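Local coordinates for phospho-2-dehydro-3-deoxyheptonate aldolase (Francisella tularensis, PDB 3TQK), which probably catalyses the condensation of phosphoenolpyruvate with D-erythrose 4-phosphate to DAHP, the first step of chorismate biosynthesis, at residues S278-I283 / F294-E299. Residues are numbered along the deposited sequence; the frame is centred on the assembly and turned at random.
Sequences SVLADI and FGVMIE. With MN (manganese (II) ion), chain B.
In this eight-stranded TIM barrel, Leu280 and Ile283 of helix 276-289 rest against Val296 on the closing strand 293-299, part of the buried layer between the barrel wall and the helices around it. Val296 CG1, anti to the carbonyl carbon (chi1 -62°), is thereby turned toward the helix, where it meets Ile283. Ile283 CG2 comes within 3.7 Å of Val296 CG1; Ile283 CD1 follows at 4.1 Å from the same methyl, the two side chains running past each other in opposite directions. Leu280 arrives at roughly a right angle to the valine, its CD1 against both methyls, 4.2 Å from Val296 CG1 and 4.3 Å from Val296 CG2. No hydrogen bond links helix and strand here, and the fit is wholly apolar. Leu337 of helix 327-344 touches both Leu280 and Val296, while Ile283 also packs on Ile262 of the neighbouring strand 260-263. Three residues further along the strand, Glu299 reaches the manganese site: its OE1 is hydrogen-bonded to Ser265 OG, and Cys58, His266 and Asp322 are the other protein ligands. The carboxylate binds through one oxygen, with Glu299 OE2 2.0 Å from the manganese and Glu299 OE1 3.4 Å from it.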
loop_
_atom_site.group_PDB
_atom_site.type_symbol
_atom_site.label_atom_id
_atom_site.label_comp_id
_atom_site.label_asym_id
_atom_site.label_seq_id
_atom_site.Cartn_x
_atom_site.Cartn_y
_atom_site.Cartn_z
ATOM N N SER A 278 3.354 -29.261 -10.955
ATOM C CA SER A 278 4.319 -29.982 -10.124
ATOM C C SER A 278 4.329 -29.405 -8.710
ATOM O O SER A 278 4.496 -30.147 -7.744
ATOM C CB SER A 278 5.717 -29.998 -10.759
ATOM O OG SER A 278 6.398 -28.778 -10.560
ATOM N N VAL A 279 4.130 -28.092 -8.584
ATOM C CA VAL A 279 3.866 -27.479 -7.282
ATOM C C VAL A 279 2.590 -28.079 -6.676
ATOM O O VAL A 279 2.566 -28.412 -5.496
ATOM C CB VAL A 279 3.742 -25.940 -7.373
ATOM C CG1 VAL A 279 3.188 -25.344 -6.059
ATOM C CG2 VAL A 279 5.096 -25.315 -7.731
ATOM N N LEU A 280 1.546 -28.235 -7.490
ATOM C CA LEU A 280 0.290 -28.854 -7.034
ATOM C C LEU A 280 0.476 -30.299 -6.561
ATOM O O LEU A 280 -0.154 -30.719 -5.590
ATOM C CB LEU A 280 -0.775 -28.805 -8.134
ATOM C CG LEU A 280 -2.177 -29.241 -7.698
ATOM C CD1 LEU A 280 -2.720 -28.346 -6.589
ATOM C CD2 LEU A 280 -3.108 -29.239 -8.875
ATOM N N ALA A 281 1.349 -31.048 -7.231
ATOM C CA ALA A 281 1.642 -32.431 -6.834
ATOM C C ALA A 281 2.187 -32.506 -5.414
ATOM O O ALA A 281 1.829 -33.406 -4.659
ATOM C CB ALA A 281 2.629 -33.083 -7.811
ATOM N N ASP A 282 3.058 -31.567 -5.058
ATOM C CA ASP A 282 3.604 -31.481 -3.701
ATOM C C ASP A 282 2.494 -31.114 -2.708
ATOM O O ASP A 282 2.416 -31.664 -1.608
ATOM C CB ASP A 282 4.728 -30.436 -3.662
ATOM C CG ASP A 282 5.547 -30.485 -2.378
ATOM O OD1 ASP A 282 5.027 -30.097 -1.314
ATOM O OD2 ASP A 282 6.730 -30.870 -2.441
ATOM N N ILE A 283 1.635 -30.184 -3.109
ATOM C CA ILE A 283 0.531 -29.735 -2.253
ATOM C C ILE A 283 -0.503 -30.851 -2.013
ATOM O O ILE A 283 -1.022 -30.999 -0.911
ATOM C CB ILE A 283 -0.153 -28.479 -2.843
ATOM C CG1 ILE A 283 0.815 -27.289 -2.820
ATOM C CG2 ILE A 283 -1.420 -28.137 -2.076
ATOM C CD1 ILE A 283 0.321 -26.079 -3.551
ATOM N N PHE A 294 -5.886 -25.505 3.135
ATOM C CA PHE A 294 -7.306 -25.545 2.761
ATOM C C PHE A 294 -7.574 -25.227 1.306
ATOM O O PHE A 294 -8.654 -25.553 0.799
ATOM C CB PHE A 294 -8.142 -24.590 3.617
ATOM C CG PHE A 294 -8.112 -23.150 3.157
ATOM C CD1 PHE A 294 -8.980 -22.696 2.174
ATOM C CD2 PHE A 294 -7.237 -22.240 3.740
ATOM C CE1 PHE A 294 -8.968 -21.383 1.765
ATOM C CE2 PHE A 294 -7.214 -20.911 3.335
ATOM C CZ PHE A 294 -8.085 -20.485 2.339
ATOM N N GLY A 295 -6.627 -24.568 0.639
ATOM C CA GLY A 295 -6.881 -24.026 -0.699
ATOM C C GLY A 295 -5.642 -23.828 -1.553
ATOM O O GLY A 295 -4.516 -23.811 -1.048
ATOM N N VAL A 296 -5.870 -23.719 -2.863
ATOM C CA VAL A 296 -4.827 -23.388 -3.818
ATOM C C VAL A 296 -5.333 -22.345 -4.812
ATOM O O VAL A 296 -6.543 -22.113 -4.924
ATOM C CB VAL A 296 -4.325 -24.638 -4.565
ATOM C CG1 VAL A 296 -3.716 -25.628 -3.583
ATOM C CG2 VAL A 296 -5.458 -25.298 -5.369
HETATM N N MSE A 297 -4.396 -21.693 -5.497
HETATM C CA MSE A 297 -4.719 -20.829 -6.635
HETATM C C MSE A 297 -4.047 -21.389 -7.866
HETATM O O MSE A 297 -2.903 -21.821 -7.802
HETATM C CB MSE A 297 -4.217 -19.408 -6.426
HETATM C CG MSE A 297 -4.435 -18.850 -5.031
HETATM SE SE MSE A 297 -4.186 -16.909 -5.003
HETATM C CE MSE A 297 -5.605 -16.413 -6.265
ATOM N N ILE A 298 -4.767 -21.379 -8.983
ATOM C CA ILE A 298 -4.241 -21.823 -10.263
ATOM C C ILE A 298 -4.529 -20.741 -11.289
ATOM O O ILE A 298 -5.632 -20.198 -11.320
ATOM C CB ILE A 298 -4.950 -23.092 -10.735
ATOM C CG1 ILE A 298 -4.732 -24.235 -9.749
ATOM C CG2 ILE A 298 -4.483 -23.478 -12.145
ATOM C CD1 ILE A 298 -5.658 -25.400 -9.998
ATOM N N GLU A 299 -3.539 -20.417 -12.116
ATOM C CA GLU A 299 -3.732 -19.464 -13.210
ATOM C C GLU A 299 -3.996 -20.254 -14.484
ATOM O O GLU A 299 -3.143 -21.005 -14.951
ATOM C CB GLU A 299 -2.541 -18.494 -13.344
ATOM C CG GLU A 299 -2.609 -17.325 -12.342
ATOM C CD GLU A 299 -1.518 -16.265 -12.530
ATOM O OE1 GLU A 299 -0.331 -16.618 -12.727
ATOM O OE2 GLU A 299 -1.858 -15.063 -12.452
HETATM MN MN MN B . -0.822 -13.317 -12.407
#